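Local coordinates for INSIG protein homolog (Mycobacterium vanbaalenii PYR-1, PDB 4XU6) that binds diacylglycerol within a membrane-embedded homotrimer of six-helix subunits and is a bacterial homolog of the Insig sterol-sensing proteins, at residues 172-175 with 176-180; 58-61 with 62-65; 98-101 with 102-105; 155-158 with 159-162. One frame throughout, in Å; residues are numbered along the deposited sequence.

Interaction 1: 172-175 with 176-180; sequences GVVA and ALLGE
Leu178 lies over the carbonyl of Val174 one turn earlier, with its CG 3.3 Å from Val174 O. Its chi1 of -71° sets CG beside the backbone N and turns the side chain back along the helix, and the end of the branch just meets the valine, Leu178 CD1 lying 4.5 Å from Val174 CG1. The same carbonyl takes the amide of Leu178, N to O 2.9 Å, so one oxygen is gripped by the backbone and covered by the side chain of one residue. Three further i to i+4 bonds run alongside, of which Ala176 N to Gly172 O is the straightest at 159°. Leu177 has the other torsion, CG anti to its N (chi1 175°), and its contact with the preceding turn comes through CB, 3.4 Å from Val174 O.

Val174, buried like the rest, meets the bound tridecanoic acid and Val83 and Val86 of helix 76-96. Glu180, one turn on from Ala176 in the same helix, is salt-bridged to Arg71. Regular i to i+4 bonding, with alanines toward helix 48-64, Val174 toward the lipid and the other branched side chains on neighbouring helices and the 71-74 loop, marks 164-184 as a packed transmembrane helix.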
# COMPACT_ATOMS: atom_id res chain seq x y z
N GLY A 172 -7.06 1.11 -16.67
CA GLY A 172 -8.34 0.86 -17.32
C GLY A 172 -9.51 0.70 -16.36
O GLY A 172 -10.61 1.23 -16.59
N VAL A 173 -9.30 -0.04 -15.27
CA VAL A 173 -10.34 -0.18 -14.25
C VAL A 173 -10.79 1.19 -13.70
O VAL A 173 -11.99 1.46 -13.54
CB VAL A 173 -9.85 -1.06 -13.08
CG1 VAL A 173 -10.84 -1.01 -11.92
CG2 VAL A 173 -9.63 -2.49 -13.55
N VAL A 174 -9.82 2.05 -13.41
CA VAL A 174 -10.13 3.34 -12.83
C VAL A 174 -10.74 4.31 -13.87
O VAL A 174 -11.64 5.07 -13.55
CB VAL A 174 -8.91 3.94 -12.09
CG1 VAL A 174 -9.18 5.37 -11.66
CG2 VAL A 174 -8.58 3.05 -10.87
N ALA A 175 -10.25 4.25 -15.12
CA ALA A 175 -10.82 5.09 -16.18
C ALA A 175 -12.28 4.74 -16.41
O ALA A 175 -13.12 5.62 -16.62
CB ALA A 175 -10.02 4.91 -17.48
N ALA A 176 -12.58 3.44 -16.35
CA ALA A 176 -13.95 2.96 -16.49
C ALA A 176 -14.81 3.52 -15.37
O ALA A 176 -15.93 3.96 -15.59
CB ALA A 176 -13.98 1.42 -16.45
N LEU A 177 -14.27 3.50 -14.15
CA LEU A 177 -14.98 4.04 -13.00
C LEU A 177 -15.22 5.54 -13.16
O LEU A 177 -16.28 6.05 -12.76
CB LEU A 177 -14.19 3.76 -11.72
CG LEU A 177 -14.70 4.33 -10.40
CD1 LEU A 177 -15.79 3.46 -9.88
CD2 LEU A 177 -13.56 4.38 -9.39
N LEU A 178 -14.25 6.24 -13.74
CA LEU A 178 -14.41 7.67 -13.98
C LEU A 178 -15.56 7.95 -14.97
O LEU A 178 -16.27 8.93 -14.82
CB LEU A 178 -13.12 8.29 -14.50
CG LEU A 178 -12.00 8.39 -13.46
CD1 LEU A 178 -10.68 8.82 -14.11
CD2 LEU A 178 -12.41 9.37 -12.38
N GLY A 179 -15.70 7.10 -15.98
CA GLY A 179 -16.82 7.21 -16.91
C GLY A 179 -18.16 7.02 -16.22
O GLY A 179 -19.11 7.77 -16.46
N GLU A 180 -18.25 6.02 -15.35
CA GLU A 180 -19.46 5.79 -14.57
C GLU A 180 -19.77 7.00 -13.70
O GLU A 180 -20.92 7.42 -13.58
CB GLU A 180 -19.34 4.53 -13.70
CG GLU A 180 -19.20 3.25 -14.49
CD GLU A 180 -18.88 2.06 -13.61
OE1 GLU A 180 -17.72 1.96 -13.14
OE2 GLU A 180 -19.77 1.21 -13.40

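Interaction 2: 58-61 with 62-65; sequences ASLA and ELRL
The last turns of transmembrane helix 48-64 contain this contact. Glu62 N reaches Ala58 O at 3.0 Å, Leu63 N reaches Ser59 O at 2.8 Å with an N-H...O angle of 162°, and Arg64 N reaches Leu60 O at 3.1 Å. The next in the series, Leu65 N to Ala61 O, is weak at 3.4 Å; Leu65 N also makes a weak bond to Glu62 O.

Side-chain overlap along the turn is slight. The methyls Leu60 CD2 and Leu63 CD2 come within 4.3 Å, and Leu65 lays CG 3.6 Å from Ala61 O, covering the carbonyl whose backbone bond is weak. The two charged residues share a shape: in both, CG is anti to N (chi1 174° in Glu62, 172° in Arg64) and the chain bends at chi2, which carries the polar ends off this turn. Glu62 binds His66 and the backbone amides of Arg2 and Leu3, thereby tying down the N-terminal segment. Arg64 forms a salt bridge with Asp121 and donates to the carbonyls of Pro68 and Ala69. One turn earlier, Ser59 touches a bound tridecanoic acid. Here the end of transmembrane helix 48-64 is joined through Glu62 and Arg64 to the N-terminal residues and to the loops at 68-69 and 121.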
# COMPACT_ATOMS: atom_id res chain seq x y z
N ALA A 58 -10.05 9.23 -21.49
CA ALA A 58 -11.40 9.59 -21.92
C ALA A 58 -12.03 8.45 -22.72
O ALA A 58 -13.23 8.20 -22.62
CB ALA A 58 -11.38 10.88 -22.73
N SER A 59 -11.22 7.77 -23.53
CA SER A 59 -11.71 6.68 -24.38
C SER A 59 -12.18 5.46 -23.59
O SER A 59 -13.19 4.85 -23.93
CB SER A 59 -10.63 6.27 -25.39
OG SER A 59 -10.37 7.31 -26.32
N LEU A 60 -11.43 5.10 -22.56
CA LEU A 60 -11.77 3.95 -21.73
C LEU A 60 -12.99 4.25 -20.87
O LEU A 60 -13.83 3.38 -20.61
CB LEU A 60 -10.56 3.55 -20.85
CG LEU A 60 -9.39 2.92 -21.61
CD1 LEU A 60 -8.08 2.99 -20.81
CD2 LEU A 60 -9.71 1.47 -21.96
N ALA A 61 -13.10 5.51 -20.44
CA ALA A 61 -14.30 5.92 -19.72
C ALA A 61 -15.52 5.81 -20.64
O ALA A 61 -16.57 5.31 -20.24
CB ALA A 61 -14.14 7.35 -19.23
N GLU A 62 -15.37 6.29 -21.87
CA GLU A 62 -16.44 6.19 -22.86
C GLU A 62 -16.80 4.72 -23.13
O GLU A 62 -17.99 4.35 -23.13
CB GLU A 62 -16.04 6.89 -24.16
CG GLU A 62 -17.05 6.72 -25.30
CD GLU A 62 -18.34 7.50 -25.09
OE1 GLU A 62 -18.35 8.43 -24.25
OE2 GLU A 62 -19.34 7.19 -25.77
N LEU A 63 -15.78 3.89 -23.34
CA LEU A 63 -15.97 2.45 -23.56
C LEU A 63 -16.85 1.81 -22.48
O LEU A 63 -17.77 1.04 -22.80
CB LEU A 63 -14.62 1.72 -23.63
CG LEU A 63 -14.64 0.18 -23.67
CD1 LEU A 63 -15.42 -0.35 -24.88
CD2 LEU A 63 -13.22 -0.39 -23.66
N ARG A 64 -16.56 2.10 -21.21
CA ARG A 64 -17.33 1.55 -20.10
C ARG A 64 -18.82 1.88 -20.24
O ARG A 64 -19.68 1.05 -19.94
CB ARG A 64 -16.80 2.05 -18.75
CG ARG A 64 -17.67 1.66 -17.55
CD ARG A 64 -17.73 0.14 -17.43
NE ARG A 64 -18.57 -0.36 -16.33
CZ ARG A 64 -19.84 -0.73 -16.47
NH1 ARG A 64 -20.45 -0.61 -17.64
NH2 ARG A 64 -20.52 -1.20 -15.42
N LEU A 65 -19.12 3.09 -20.70
CA LEU A 65 -20.51 3.51 -20.85
C LEU A 65 -21.25 2.77 -21.99
O LEU A 65 -22.46 2.91 -22.14
CB LEU A 65 -20.61 5.02 -21.03
CG LEU A 65 -20.06 5.84 -19.85
CD1 LEU A 65 -20.16 7.33 -20.15
CD2 LEU A 65 -20.79 5.49 -18.56

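Interaction 3: 98-101 with 102-105; sequences AFPV and VPVT
Val101 O receives two bonds from Thr105: the hydroxyl OG1 at 2.6 Å and the backbone N at 2.9 Å, arriving from opposite faces of the carbonyl plane. This is the first turn of helix 101-119, with Pro100 as its N-cap residue. Thr105 chi1 of -47° places OG1 beside its own N and back toward the preceding turn, which is how hydroxyl and amide converge on one acceptor. The side chains of Val101 and Thr105 lie alongside each other, pointing the same way, with Val101 CG2 3.5 Å from Thr105 OG1.

The other bond of the turn, Val104 N to Pro100 O, is longer at 3.3 Å but straight, 168° at the hydrogen, and runs nearly along the C=O axis. Pro103 has no N-H to give; its ring instead covers that carbonyl, CD lying 3.3 Å from Pro100 O, and its CD and CG both lie 4.0 Å from Pro100 CB.

Further out, the turn sits between two bodies. Within its own chain, Val101 and Thr105 pack on Pro162, and Val104 on Phe163. On another side a neighbouring subunit of the trimer contributes Leu95 against Phe99, Val28 against Pro100, His24 against Val102 and Ser25 against Pro103. Back within the turn, Phe99 touches through its CB rather than its ring: that CB lies 3.6 Å from Val104 CG2.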
# COMPACT_ATOMS: atom_id res chain seq x y z
N ALA A 98 14.73 -1.07 -10.56
CA ALA A 98 16.04 -1.73 -10.64
C ALA A 98 16.09 -3.09 -9.93
O ALA A 98 17.10 -3.80 -10.01
CB ALA A 98 17.15 -0.81 -10.12
N PHE A 99 15.01 -3.45 -9.24
CA PHE A 99 14.95 -4.71 -8.50
C PHE A 99 14.58 -5.87 -9.42
O PHE A 99 14.15 -5.64 -10.55
CB PHE A 99 13.93 -4.59 -7.35
CG PHE A 99 14.45 -3.82 -6.16
CD1 PHE A 99 15.17 -4.47 -5.17
CD2 PHE A 99 14.19 -2.46 -6.03
CE1 PHE A 99 15.65 -3.77 -4.07
CE2 PHE A 99 14.66 -1.75 -4.93
CZ PHE A 99 15.40 -2.41 -3.95
N PRO A 100 14.75 -7.13 -8.95
CA PRO A 100 14.47 -8.28 -9.83
C PRO A 100 13.03 -8.31 -10.36
O PRO A 100 12.10 -7.92 -9.65
CB PRO A 100 14.76 -9.48 -8.93
CG PRO A 100 15.84 -8.98 -7.99
CD PRO A 100 15.42 -7.55 -7.70
N VAL A 101 12.87 -8.79 -11.59
CA VAL A 101 11.61 -8.67 -12.31
C VAL A 101 10.41 -9.32 -11.60
O VAL A 101 9.30 -8.77 -11.64
CB VAL A 101 11.73 -9.19 -13.77
CG1 VAL A 101 12.04 -10.70 -13.80
CG2 VAL A 101 10.48 -8.88 -14.58
N VAL A 102 10.62 -10.46 -10.96
CA VAL A 102 9.49 -11.17 -10.34
C VAL A 102 8.87 -10.42 -9.16
O VAL A 102 7.68 -10.17 -9.17
CB VAL A 102 9.79 -12.64 -9.98
CG1 VAL A 102 8.62 -13.25 -9.19
CG2 VAL A 102 10.06 -13.46 -11.24
N PRO A 103 9.68 -10.05 -8.14
CA PRO A 103 9.01 -9.31 -7.06
C PRO A 103 8.44 -7.97 -7.52
O PRO A 103 7.37 -7.60 -7.04
CB PRO A 103 10.12 -9.11 -6.02
CG PRO A 103 11.43 -9.38 -6.75
CD PRO A 103 11.08 -10.39 -7.80
N VAL A 104 9.13 -7.25 -8.41
CA VAL A 104 8.59 -5.98 -8.92
C VAL A 104 7.25 -6.17 -9.62
O VAL A 104 6.27 -5.46 -9.33
CB VAL A 104 9.60 -5.29 -9.88
CG1 VAL A 104 8.94 -4.12 -10.61
CG2 VAL A 104 10.84 -4.83 -9.13
N THR A 105 7.19 -7.13 -10.53
CA THR A 105 5.96 -7.37 -11.27
C THR A 105 4.84 -7.88 -10.36
O THR A 105 3.67 -7.50 -10.52
CB THR A 105 6.21 -8.35 -12.43
OG1 THR A 105 7.39 -7.93 -13.15
CG2 THR A 105 5.02 -8.37 -13.37

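Interaction 4: 155-158 with 159-162; sequences DGLF and GVAP
Leu157 and Val160 exchange two backbone bonds of unequal geometry. Leu157 N meets Val160 O at 2.7 Å in near line with the carbonyl, whereas Val160 N, 3.1 Å from Leu157 O, stands above that carbonyl's plane, 69° out of it. Between them Phe158 and Gly159 both take positive phi. At the backbone angles of Gly159 a CB would collide with the oxygen of Phe158, which accounts for a glycine there. Gly159 N also makes a weak bond to Asp155 O at 3.0 Å, bent to 131°.

Together these features define a type I' beta turn closing a single antiparallel bridge, with a classic beta bulge where Gly156 and Leu157 both face Val160. It lies between strand 148-150 and helix 164-184.

Leu157, with CG anti to its N, crosses Val160 obliquely. Its CB is 4.0 Å from Val160 CG2 and 4.2 Å from Pro162 CG, so Leu157 CB touches both. Val160 chi1 of -51° puts CG2 between its backbone N and carbonyl carbon, from where it reaches Leu157 O at 3.2 Å. Beyond the turn, Val160 is buried against Glu139, Ile140 and Val143 of helix 122-144 and touches the diacylglycerol-binding Tyr150, which Asp155 and Ala161 also contact.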
# COMPACT_ATOMS: atom_id res chain seq x y z
N ASP A 155 13.32 -4.35 -18.99
CA ASP A 155 12.88 -4.41 -20.38
C ASP A 155 12.49 -5.80 -20.87
O ASP A 155 12.50 -6.07 -22.07
CB ASP A 155 13.95 -3.81 -21.31
CG ASP A 155 15.26 -4.59 -21.28
OD1 ASP A 155 15.37 -5.56 -20.50
OD2 ASP A 155 16.18 -4.21 -22.02
N GLY A 156 12.11 -6.67 -19.93
CA GLY A 156 11.86 -8.08 -20.22
C GLY A 156 10.66 -8.44 -21.09
O GLY A 156 10.59 -9.57 -21.56
N LEU A 157 9.73 -7.51 -21.29
CA LEU A 157 8.56 -7.77 -22.13
C LEU A 157 8.77 -7.16 -23.52
O LEU A 157 8.24 -6.10 -23.83
CB LEU A 157 7.28 -7.20 -21.48
CG LEU A 157 5.93 -7.38 -22.20
CD1 LEU A 157 5.58 -8.85 -22.35
CD2 LEU A 157 4.80 -6.64 -21.49
N PHE A 158 9.55 -7.85 -24.35
CA PHE A 158 9.87 -7.37 -25.70
C PHE A 158 10.38 -5.93 -25.72
O PHE A 158 9.96 -5.13 -26.56
CB PHE A 158 8.65 -7.48 -26.61
CG PHE A 158 8.06 -8.86 -26.67
CD1 PHE A 158 8.74 -9.90 -27.30
CD2 PHE A 158 6.82 -9.12 -26.10
CE1 PHE A 158 8.19 -11.17 -27.36
CE2 PHE A 158 6.26 -10.39 -26.15
CZ PHE A 158 6.95 -11.42 -26.78
N GLY A 159 11.26 -5.61 -24.78
CA GLY A 159 11.84 -4.28 -24.73
C GLY A 159 11.20 -3.34 -23.73
O GLY A 159 11.74 -2.27 -23.45
N VAL A 160 10.05 -3.72 -23.18
CA VAL A 160 9.39 -2.89 -22.17
C VAL A 160 9.20 -3.63 -20.84
O VAL A 160 9.46 -4.83 -20.74
CB VAL A 160 8.04 -2.32 -22.67
CG1 VAL A 160 8.20 -1.62 -24.02
CG2 VAL A 160 6.96 -3.41 -22.74
N ALA A 161 8.74 -2.93 -19.81
CA ALA A 161 8.64 -3.54 -18.48
C ALA A 161 7.41 -4.43 -18.35
O ALA A 161 6.31 -4.04 -18.73
CB ALA A 161 8.64 -2.47 -17.40
N PRO A 162 7.60 -5.65 -17.82
CA PRO A 162 6.46 -6.53 -17.55
C PRO A 162 5.41 -5.88 -16.63
O PRO A 162 4.23 -6.19 -16.78
CB PRO A 162 7.11 -7.74 -16.87
CG PRO A 162 8.51 -7.79 -17.49
CD PRO A 162 8.90 -6.32 -17.63

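Overall arrangement
From the N terminus the order is interaction 2 on helix 48-64, interaction 3 leading into helix 101-119, interaction 4 before helix 164-184, and interaction 1 on that helix. Each closes before the next opens, so none nest or cross; interaction 4 alone closes a hairpin-like loop. In space they form two pairs on opposite sides of the chain's centre. Interactions 1 and 2 have centres about 7 Å apart and join helices 48-64 and 164-184 by packing of Ala61 on Ala175 and a long, weak ion pair between Arg64 and Glu180. Interactions 3 and 4, about 12 Å between centres, meet where Pro162 packs on Val101 and Thr105.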